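Local atomic coordinates of tailspike protein (Acinetobacter phage vB_ApiP_P1, PDB entry 6E1R), a protein that probably degrades the capsular polysaccharide of its Acinetobacter host as a trimeric tailspike hydrolase, this chain being all but its N-terminal part. Residues 251-256 and 276-281; 192-197 and 214-219; 301-306 and 332-337. All blocks are in the same frame, centred on the assembly; numbering follows the deposited sequence.

Contact 1 of 3, residues 251-256 and 276-281; sequences NTFYNC and WHFFAC
F253 meets F278 and W276 on the inner face of two parallel strands, 251-254 and 276-278, in successive coils of a parallel beta-helix. The two phenyl rings lie side by side and point the same way. Their planes are 11° apart but slid, so overlap is small, with F253 CD1 3.4 Å from F278 CE2. Both CG atoms sit anti to the carbonyl carbon (chi1 -58° in each), which starts both rings in the same direction. The pair belongs to a phenylalanine ladder: F217 stacks on F253 from the preceding coil, and F303 of the next coil meets F278. At the ring edge, F253 CE1 reaches W276 CE3 at 3.9 Å. From just beyond the corner, C281 SG comes within 3.6 Å of F253 CB.

N251 ND2 sits over one face of the W276 indole, toward its rim, 3.1 Å from W276 CZ2, with the amide and ring planes 87° apart. N251 CB makes a CH-pi contact with the six-membered ring. The amide polar atoms bond to the preceding coil, OD1 with C215 N and ND2 weakly with L212 O.

F279 is on the other face, with T252 and Y254. T252 CG2 lies at the edge of the F279 ring, 3.6 Å from F279 CE1. The Y254 ring is nearly parallel to that ring but slid away, with centroids 5.1 Å apart. T252 OG1 bonds to N255 OD1 of the second subunit, and F279 packs on Y254 of the third.

Four backbone hydrogen bonds join the strands, ending with N255 N to F279 O at 2.9 Å. Aromatic and sulfur contacts thus face the coil interior, while the face with T252, Y254 and F279 pairs ring packing with hydrogen bonds to other subunits.

Contact 2 of 3, residues 192-197 and 214-219; sequences QSTFDH and LCDFQK
T194 with D216 and F195 with F217 mark a parallel strand pairing between two coils of the beta-helix, buried where the fold meets neighbouring subunits. The backbone ladder runs from a weak D216 N to S193 O bond to F195 N on D216 O, Q218 N on F195 O and H197 N on Q218 O, the last at 2.7 Å.

F195 and F217 point into the coil. Their rings lie side by side with planes 8° apart, slid so that they barely overlap. F195 CD1 stands over one face of F217, toward the rim and 3.5 Å from F217 CE2. F166 and F253 continue this row in the flanking coils.

The opposite face is polar. T194 OG1 donates to D216 OD1 at 2.8 Å, using the syn lone pair of the carboxylate. Chi1 of 66° sets D216 CG between its backbone N and carbonyl carbon, and from there OD1 meets T194 OG1. T194 OG1 also bonds to H197 NE2 of the second subunit. K219 NZ reaches the third subunit, with an intersubunit salt bridge to D216 OD2 of that subunit and hydrogen bonds to its S193 O and L214 O. Each such lysine would help balance a buried aspartate of its neighbour.

Just past the strand ends, K219 CB makes a CH-pi contact over one face of the H197 imidazole, 4.0 Å from its centroid.

Contact 3 of 3, residues 301-306 and 332-337; sequences IMFVGG and IKFQGI
I301 O accepts a hydrogen bond from K333 N at 3.1 Å, the first of four such backbone bonds joining parallel strands 301-304 and 332-335 in adjacent coils of the beta-helix. F303 N donates to K333 O, Q335 N to F303 O and G305 N to Q335 O, each at 2.8 Å. Backbone groups on the far side of 301-304 are also paired: M302 N bonds to H277 ND1, and V304 bonds to F278 and A280.

K333 and Q335 lie on the face turned to the other two subunits. K333 CG is anti to the backbone N (chi1 -176°) and the chain runs extended from there; K333 NZ bonds weakly to Q335 OE1 at 3.2 Å. Its stronger partner is E361 of the second subunit, in a salt bridge. Q335 NE2 donates to Q335 OE1 of the third subunit, while Q335 OE1 accepts from Q335 NE2 of the second. The three amides thus close a ring. G306 N donates to Q275 OE1 of the third subunit, and Q275 NE2 of that subunit donates to G336 O.

On the interior face the F303 and F334 rings are nearly parallel, planes 2° apart, but slid, with F303 CD1 3.6 Å from F334 CE1. I337 CD1 packs against F303 CB at 3.6 Å.

The polar ends of a buried lysine and glutamine thus find their main partners across subunits.

Overall arrangement
Contacts 2, 1 and 3 follow one another along the beta-helix. The first two share a sheet: strand 215-218 pairs with 251-254. Strand 276-278 then joins 301-304 through bonds such as F278 O to V304 N. Contacts 2 and 3 do not touch, with nearest atoms about 11 Å apart. All three are buried, though contact 2 has several partly exposed residues. A row of phenylalanines runs through the interior of all three. The faces turned to the other subunits differ: contact 2 uses charges and a histidine, contact 1 aromatic rings with an asparagine-threonine link, and contact 3 a glutamine ring and a lysine paired with a glutamate of another subunit.

Contact 1 of 3, residues 251-256 and 276-281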
loop_
_atom_site.group_PDB
_atom_site.type_symbol
_atom_site.label_atom_id
_atom_site.label_comp_id
_atom_site.label_asym_id
_atom_site.label_seq_id
_atom_site.Cartn_x
_atom_site.Cartn_y
_atom_site.Cartn_z
ATOM N N ASN A 251 -4.491 5.097 -13.498
ATOM C CA ASN A 251 -3.187 4.734 -14.045
ATOM C C ASN A 251 -2.238 4.432 -12.892
ATOM O O ASN A 251 -1.902 5.326 -12.108
ATOM C CB ASN A 251 -2.659 5.848 -14.944
ATOM C CG ASN A 251 -3.554 6.089 -16.147
ATOM O OD1 ASN A 251 -4.042 5.144 -16.769
ATOM N ND2 ASN A 251 -3.795 7.352 -16.463
ATOM N N THR A 252 -1.807 3.175 -12.793
ATOM C CA THR A 252 -0.972 2.701 -11.699
ATOM C C THR A 252 0.387 2.262 -12.221
ATOM O O THR A 252 0.490 1.669 -13.301
ATOM C CB THR A 252 -1.640 1.537 -10.952
ATOM O OG1 THR A 252 -3.064 1.674 -11.019
ATOM C CG2 THR A 252 -1.193 1.499 -9.501
ATOM N N PHE A 253 1.428 2.552 -11.444
ATOM C CA PHE A 253 2.808 2.280 -11.824
ATOM C C PHE A 253 3.457 1.418 -10.752
ATOM O O PHE A 253 3.478 1.796 -9.575
ATOM C CB PHE A 253 3.586 3.584 -12.012
ATOM C CG PHE A 253 2.995 4.495 -13.050
ATOM C CD1 PHE A 253 1.902 5.297 -12.752
ATOM C CD2 PHE A 253 3.530 4.549 -14.323
ATOM C CE1 PHE A 253 1.357 6.134 -13.706
ATOM C CE2 PHE A 253 2.991 5.384 -15.281
ATOM C CZ PHE A 253 1.902 6.177 -14.972
ATOM N N TYR A 254 3.988 0.267 -11.159
ATOM C CA TYR A 254 4.658 -0.663 -10.257
ATOM C C TYR A 254 6.122 -0.775 -10.656
ATOM O O TYR A 254 6.430 -1.209 -11.771
ATOM C CB TYR A 254 3.994 -2.041 -10.292
ATOM C CG TYR A 254 2.538 -2.055 -9.881
ATOM C CD1 TYR A 254 2.160 -2.455 -8.605
ATOM C CD2 TYR A 254 1.541 -1.681 -10.772
ATOM C CE1 TYR A 254 0.830 -2.477 -8.229
ATOM C CE2 TYR A 254 0.210 -1.699 -10.404
ATOM C CZ TYR A 254 -0.139 -2.098 -9.132
ATOM O OH TYR A 254 -1.465 -2.117 -8.764
ATOM N N ASN A 255 7.016 -0.376 -9.749
ATOM C CA ASN A 255 8.462 -0.548 -9.917
ATOM C C ASN A 255 8.989 0.133 -11.177
ATOM O O ASN A 255 9.998 -0.290 -11.747
ATOM C CB ASN A 255 8.846 -2.031 -9.918
ATOM C CG ASN A 255 8.274 -2.781 -8.733
ATOM O OD1 ASN A 255 8.846 -2.771 -7.642
ATOM N ND2 ASN A 255 7.140 -3.439 -8.941
ATOM N N CYS A 256 8.317 1.186 -11.629
ATOM C CA CYS A 256 8.782 1.910 -12.800
ATOM C C CYS A 256 9.889 2.886 -12.417
ATOM O O CYS A 256 10.037 3.279 -11.257
ATOM C CB CYS A 256 7.627 2.650 -13.471
ATOM S SG CYS A 256 6.359 1.553 -14.135
ATOM N N TRP A 276 -3.918 8.285 -9.888
ATOM C CA TRP A 276 -2.567 8.026 -10.381
ATOM C C TRP A 276 -1.713 7.673 -9.167
ATOM O O TRP A 276 -1.421 8.541 -8.338
ATOM C CB TRP A 276 -1.995 9.240 -11.110
ATOM C CG TRP A 276 -2.603 9.546 -12.451
ATOM C CD1 TRP A 276 -3.909 9.840 -12.713
ATOM C CD2 TRP A 276 -1.914 9.628 -13.706
ATOM N NE1 TRP A 276 -4.079 10.085 -14.056
ATOM C CE2 TRP A 276 -2.869 9.961 -14.687
ATOM C CE3 TRP A 276 -0.583 9.442 -14.097
ATOM C CZ2 TRP A 276 -2.536 10.115 -16.032
ATOM C CZ3 TRP A 276 -0.255 9.594 -15.433
ATOM C CH2 TRP A 276 -1.229 9.926 -16.384
ATOM N N HIS A 277 -1.317 6.407 -9.057
ATOM C CA HIS A 277 -0.572 5.934 -7.900
ATOM C C HIS A 277 0.718 5.260 -8.347
ATOM O O HIS A 277 0.818 4.753 -9.467
ATOM C CB HIS A 277 -1.412 4.972 -7.052
ATOM C CG HIS A 277 -2.689 5.571 -6.554
ATOM N ND1 HIS A 277 -2.722 6.699 -5.761
ATOM C CD2 HIS A 277 -3.980 5.206 -6.740
ATOM C CE1 HIS A 277 -3.975 7.001 -5.479
ATOM N NE2 HIS A 277 -4.759 6.110 -6.060
ATOM N N PHE A 278 1.706 5.259 -7.452
ATOM C CA PHE A 278 3.059 4.799 -7.756
ATOM C C PHE A 278 3.528 3.864 -6.650
ATOM O O PHE A 278 3.804 4.309 -5.530
ATOM C CB PHE A 278 4.015 5.984 -7.908
ATOM C CG PHE A 278 3.599 6.963 -8.970
ATOM C CD1 PHE A 278 2.701 7.979 -8.686
ATOM C CD2 PHE A 278 4.112 6.870 -10.252
ATOM C CE1 PHE A 278 2.318 8.878 -9.663
ATOM C CE2 PHE A 278 3.735 7.767 -11.233
ATOM C CZ PHE A 278 2.837 8.772 -10.938
ATOM N N PHE A 279 3.625 2.573 -6.962
ATOM C CA PHE A 279 4.071 1.559 -6.010
ATOM C C PHE A 279 5.543 1.253 -6.265
ATOM O O PHE A 279 5.895 0.696 -7.310
ATOM C CB PHE A 279 3.227 0.292 -6.128
ATOM C CG PHE A 279 1.818 0.449 -5.636
ATOM C CD1 PHE A 279 0.828 0.938 -6.472
ATOM C CD2 PHE A 279 1.481 0.105 -4.337
ATOM C CE1 PHE A 279 -0.472 1.081 -6.021
ATOM C CE2 PHE A 279 0.184 0.246 -3.881
ATOM C CZ PHE A 279 -0.793 0.734 -4.725
ATOM N N ALA A 280 6.398 1.620 -5.307
ATOM C CA ALA A 280 7.823 1.282 -5.334
ATOM C C ALA A 280 8.507 1.799 -6.599
ATOM O O ALA A 280 9.406 1.157 -7.146
ATOM C CB ALA A 280 8.036 -0.226 -5.179
ATOM N N CYS A 281 8.089 2.972 -7.062
ATOM C CA CYS A 281 8.678 3.556 -8.256
ATOM C C CYS A 281 9.952 4.324 -7.908
ATOM O O CYS A 281 10.242 4.616 -6.745
ATOM C CB CYS A 281 7.674 4.465 -8.961
ATOM S SG CYS A 281 6.255 3.587 -9.653
#

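Contact 2 of 3, residues 192-197 and 214-219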
loop_
_atom_site.group_PDB
_atom_site.type_symbol
_atom_site.label_atom_id
_atom_site.label_comp_id
_atom_site.label_asym_id
_atom_site.label_seq_id
_atom_site.Cartn_x
_atom_site.Cartn_y
_atom_site.Cartn_z
ATOM N N GLN A 192 -7.611 0.644 -21.014
ATOM C CA GLN A 192 -7.512 -0.762 -20.621
ATOM C C GLN A 192 -6.316 -1.446 -21.283
ATOM O O GLN A 192 -6.437 -2.466 -21.964
ATOM C CB GLN A 192 -8.818 -1.502 -20.918
ATOM C CG GLN A 192 -9.990 -1.016 -20.076
ATOM C CD GLN A 192 -11.250 -1.828 -20.290
ATOM O OE1 GLN A 192 -11.322 -2.658 -21.195
ATOM N NE2 GLN A 192 -12.255 -1.594 -19.453
ATOM N N SER A 193 -5.144 -0.862 -21.062
ATOM C CA SER A 193 -3.896 -1.354 -21.623
ATOM C C SER A 193 -2.957 -1.794 -20.507
ATOM O O SER A 193 -3.151 -1.478 -19.330
ATOM C CB SER A 193 -3.220 -0.283 -22.487
ATOM O OG SER A 193 -2.063 -0.800 -23.123
ATOM N N THR A 194 -1.924 -2.536 -20.899
ATOM C CA THR A 194 -0.889 -2.985 -19.979
ATOM C C THR A 194 0.465 -2.799 -20.644
ATOM O O THR A 194 0.652 -3.202 -21.796
ATOM C CB THR A 194 -1.081 -4.456 -19.584
ATOM O OG1 THR A 194 -2.353 -4.622 -18.944
ATOM C CG2 THR A 194 0.023 -4.904 -18.635
ATOM N N PHE A 195 1.395 -2.176 -19.929
ATOM C CA PHE A 195 2.762 -1.978 -20.401
ATOM C C PHE A 195 3.678 -2.813 -19.512
ATOM O O PHE A 195 3.982 -2.426 -18.380
ATOM C CB PHE A 195 3.135 -0.500 -20.383
ATOM C CG PHE A 195 2.312 0.340 -21.317
ATOM C CD1 PHE A 195 1.100 0.873 -20.906
ATOM C CD2 PHE A 195 2.740 0.581 -22.612
ATOM C CE1 PHE A 195 0.337 1.643 -21.765
ATOM C CE2 PHE A 195 1.981 1.349 -23.478
ATOM C CZ PHE A 195 0.778 1.880 -23.054
ATOM N N ASP A 196 4.108 -3.963 -20.026
ATOM C CA ASP A 196 4.911 -4.921 -19.273
ATOM C C ASP A 196 6.370 -4.786 -19.696
ATOM O O ASP A 196 6.736 -5.167 -20.812
ATOM C CB ASP A 196 4.402 -6.343 -19.500
ATOM C CG ASP A 196 5.150 -7.373 -18.674
ATOM O OD1 ASP A 196 5.946 -6.982 -17.795
ATOM O OD2 ASP A 196 4.939 -8.582 -18.905
ATOM N N HIS A 197 7.196 -4.240 -18.800
ATOM C CA HIS A 197 8.641 -4.124 -19.012
ATOM C C HIS A 197 8.969 -3.382 -20.305
ATOM O O HIS A 197 9.943 -3.696 -20.993
ATOM C CB HIS A 197 9.319 -5.496 -18.993
ATOM C CG HIS A 197 9.336 -6.147 -17.646
ATOM N ND1 HIS A 197 8.202 -6.646 -17.042
ATOM C CD2 HIS A 197 10.355 -6.385 -16.785
ATOM C CE1 HIS A 197 8.521 -7.160 -15.868
ATOM N NE2 HIS A 197 9.821 -7.015 -15.688
ATOM N N LEU A 214 -7.095 3.563 -17.243
ATOM C CA LEU A 214 -7.130 2.146 -16.876
ATOM C C LEU A 214 -5.915 1.395 -17.420
ATOM O O LEU A 214 -6.031 0.290 -17.952
ATOM C CB LEU A 214 -8.433 1.493 -17.343
ATOM C CG LEU A 214 -9.662 1.784 -16.476
ATOM C CD1 LEU A 214 -10.934 1.331 -17.173
ATOM C CD2 LEU A 214 -9.533 1.118 -15.116
ATOM N N CYS A 215 -4.737 2.000 -17.279
ATOM C CA CYS A 215 -3.484 1.418 -17.742
ATOM C C CYS A 215 -2.575 1.143 -16.554
ATOM O O CYS A 215 -2.407 2.004 -15.685
ATOM C CB CYS A 215 -2.776 2.344 -18.734
ATOM S SG CYS A 215 -3.672 2.613 -20.273
ATOM N N ASP A 216 -1.996 -0.052 -16.517
ATOM C CA ASP A 216 -1.001 -0.411 -15.518
ATOM C C ASP A 216 0.364 -0.558 -16.177
ATOM O O ASP A 216 0.475 -1.007 -17.321
ATOM C CB ASP A 216 -1.379 -1.707 -14.793
ATOM C CG ASP A 216 -1.362 -2.913 -15.708
ATOM O OD1 ASP A 216 -1.903 -2.816 -16.829
ATOM O OD2 ASP A 216 -0.804 -3.957 -15.308
ATOM N N PHE A 217 1.404 -0.173 -15.442
ATOM C CA PHE A 217 2.776 -0.199 -15.931
ATOM C C PHE A 217 3.595 -1.105 -15.024
ATOM O O PHE A 217 3.722 -0.833 -13.825
ATOM C CB PHE A 217 3.375 1.209 -15.969
ATOM C CG PHE A 217 2.704 2.136 -16.944
ATOM C CD1 PHE A 217 1.460 2.679 -16.664
ATOM C CD2 PHE A 217 3.325 2.477 -18.133
ATOM C CE1 PHE A 217 0.845 3.537 -17.558
ATOM C CE2 PHE A 217 2.715 3.334 -19.030
ATOM C CZ PHE A 217 1.473 3.864 -18.741
ATOM N N GLN A 218 4.151 -2.173 -15.591
ATOM C CA GLN A 218 4.880 -3.181 -14.825
ATOM C C GLN A 218 6.366 -3.062 -15.145
ATOM O O GLN A 218 6.832 -3.552 -16.177
ATOM C CB GLN A 218 4.349 -4.578 -15.124
ATOM C CG GLN A 218 2.889 -4.770 -14.750
ATOM C CD GLN A 218 2.653 -4.674 -13.254
ATOM O OE1 GLN A 218 3.576 -4.834 -12.455
ATOM N NE2 GLN A 218 1.411 -4.409 -12.869
ATOM N N LYS A 219 7.101 -2.417 -14.239
ATOM C CA LYS A 219 8.551 -2.250 -14.333
ATOM C C LYS A 219 8.960 -1.676 -15.687
ATOM O O LYS A 219 9.818 -2.210 -16.394
ATOM C CB LYS A 219 9.287 -3.558 -14.038
ATOM C CG LYS A 219 10.737 -3.324 -13.643
ATOM C CD LYS A 219 11.310 -4.474 -12.852
ATOM C CE LYS A 219 12.663 -4.105 -12.267
ATOM N NZ LYS A 219 13.117 -5.084 -11.245
#

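Contact 3 of 3, residues 301-306 and 332-337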
loop_
_atom_site.group_PDB
_atom_site.type_symbol
_atom_site.label_atom_id
_atom_site.label_comp_id
_atom_site.label_asym_id
_atom_site.label_seq_id
_atom_site.Cartn_x
_atom_site.Cartn_y
_atom_site.Cartn_z
ATOM N N ILE A 301 -3.311 11.145 -4.602
ATOM C CA ILE A 301 -2.126 10.649 -5.292
ATOM C C ILE A 301 -1.213 10.042 -4.235
ATOM O O ILE A 301 -0.806 10.733 -3.293
ATOM C CB ILE A 301 -1.404 11.760 -6.070
ATOM C CG1 ILE A 301 -2.359 12.422 -7.065
ATOM C CG2 ILE A 301 -0.179 11.202 -6.782
ATOM C CD1 ILE A 301 -1.764 13.621 -7.770
HETATM N N MSE A 302 -0.896 8.761 -4.384
HETATM C CA MSE A 302 -0.126 8.062 -3.360
HETATM C C MSE A 302 1.162 7.441 -3.890
HETATM O O MSE A 302 1.201 6.906 -4.998
HETATM C CB MSE A 302 -0.980 6.975 -2.709
HETATM C CG MSE A 302 -2.257 7.484 -2.077
HETATM SE SE MSE A 302 -3.266 6.042 -1.247
HETATM C CE MSE A 302 -3.339 4.814 -2.762
ATOM N N PHE A 303 2.212 7.516 -3.078
ATOM C CA PHE A 303 3.490 6.869 -3.355
ATOM C C PHE A 303 3.723 5.827 -2.271
ATOM O O PHE A 303 4.033 6.175 -1.126
ATOM C CB PHE A 303 4.633 7.883 -3.394
ATOM C CG PHE A 303 4.486 8.928 -4.462
ATOM C CD1 PHE A 303 3.767 10.087 -4.224
ATOM C CD2 PHE A 303 5.071 8.750 -5.707
ATOM C CE1 PHE A 303 3.633 11.049 -5.202
ATOM C CE2 PHE A 303 4.940 9.710 -6.692
ATOM C CZ PHE A 303 4.219 10.859 -6.440
ATOM N N VAL A 304 3.572 4.556 -2.625
ATOM C CA VAL A 304 3.710 3.455 -1.673
ATOM C C VAL A 304 5.082 2.837 -1.926
ATOM O O VAL A 304 5.254 1.972 -2.787
ATOM C CB VAL A 304 2.579 2.436 -1.807
ATOM C CG1 VAL A 304 2.724 1.343 -0.761
ATOM C CG2 VAL A 304 1.224 3.123 -1.677
ATOM N N GLY A 305 6.076 3.298 -1.168
ATOM C CA GLY A 305 7.441 2.837 -1.332
ATOM C C GLY A 305 8.117 3.410 -2.563
ATOM O O GLY A 305 7.439 3.831 -3.503
ATOM N N GLY A 306 9.452 3.465 -2.560
ATOM C CA GLY A 306 10.190 3.882 -3.731
ATOM C C GLY A 306 11.190 4.966 -3.398
ATOM O O GLY A 306 11.512 5.209 -2.230
ATOM N N ILE A 332 -2.024 13.814 -0.753
ATOM C CA ILE A 332 -0.840 13.279 -1.413
ATOM C C ILE A 332 -0.016 12.593 -0.334
ATOM O O ILE A 332 0.557 13.261 0.538
ATOM C CB ILE A 332 -0.027 14.363 -2.130
ATOM C CG1 ILE A 332 -0.855 14.992 -3.253
ATOM C CG2 ILE A 332 1.266 13.777 -2.682
ATOM C CD1 ILE A 332 -0.111 16.054 -4.037
ATOM N N LYS A 333 0.044 11.265 -0.383
ATOM C CA LYS A 333 0.698 10.473 0.650
ATOM C C LYS A 333 2.036 9.959 0.143
ATOM O O LYS A 333 2.107 9.337 -0.923
ATOM C CB LYS A 333 -0.183 9.301 1.087
ATOM C CG LYS A 333 0.415 8.493 2.229
ATOM C CD LYS A 333 -0.550 7.442 2.750
ATOM C CE LYS A 333 0.020 6.738 3.975
ATOM N NZ LYS A 333 -0.892 5.683 4.496
ATOM N N PHE A 334 3.090 10.221 0.907
ATOM C CA PHE A 334 4.421 9.674 0.659
ATOM C C PHE A 334 4.653 8.609 1.728
ATOM O O PHE A 334 5.137 8.901 2.823
ATOM C CB PHE A 334 5.483 10.768 0.706
ATOM C CG PHE A 334 5.335 11.805 -0.370
ATOM C CD1 PHE A 334 5.884 11.606 -1.624
ATOM C CD2 PHE A 334 4.643 12.979 -0.126
ATOM C CE1 PHE A 334 5.747 12.561 -2.614
ATOM C CE2 PHE A 334 4.502 13.936 -1.114
ATOM C CZ PHE A 334 5.054 13.727 -2.358
ATOM N N GLN A 335 4.296 7.369 1.405
ATOM C CA GLN A 335 4.343 6.260 2.358
ATOM C C GLN A 335 5.670 5.526 2.193
ATOM O O GLN A 335 5.841 4.728 1.269
ATOM C CB GLN A 335 3.155 5.325 2.156
ATOM C CG GLN A 335 3.130 4.142 3.107
ATOM C CD GLN A 335 1.844 3.342 3.014
ATOM O OE1 GLN A 335 0.826 3.836 2.530
ATOM N NE2 GLN A 335 1.887 2.099 3.478
ATOM N N GLY A 336 6.609 5.805 3.095
ATOM C CA GLY A 336 7.885 5.116 3.116
ATOM C C GLY A 336 8.741 5.363 1.892
ATOM O O GLY A 336 9.198 4.414 1.247
ATOM N N ILE A 337 8.978 6.630 1.567
ATOM C CA ILE A 337 9.734 7.011 0.380
ATOM C C ILE A 337 11.140 7.411 0.800
ATOM O O ILE A 337 11.318 8.169 1.763
ATOM C CB ILE A 337 9.041 8.157 -0.377
ATOM C CG1 ILE A 337 7.559 7.839 -0.578
ATOM C CG2 ILE A 337 9.718 8.400 -1.716
ATOM C CD1 ILE A 337 7.310 6.552 -1.330
#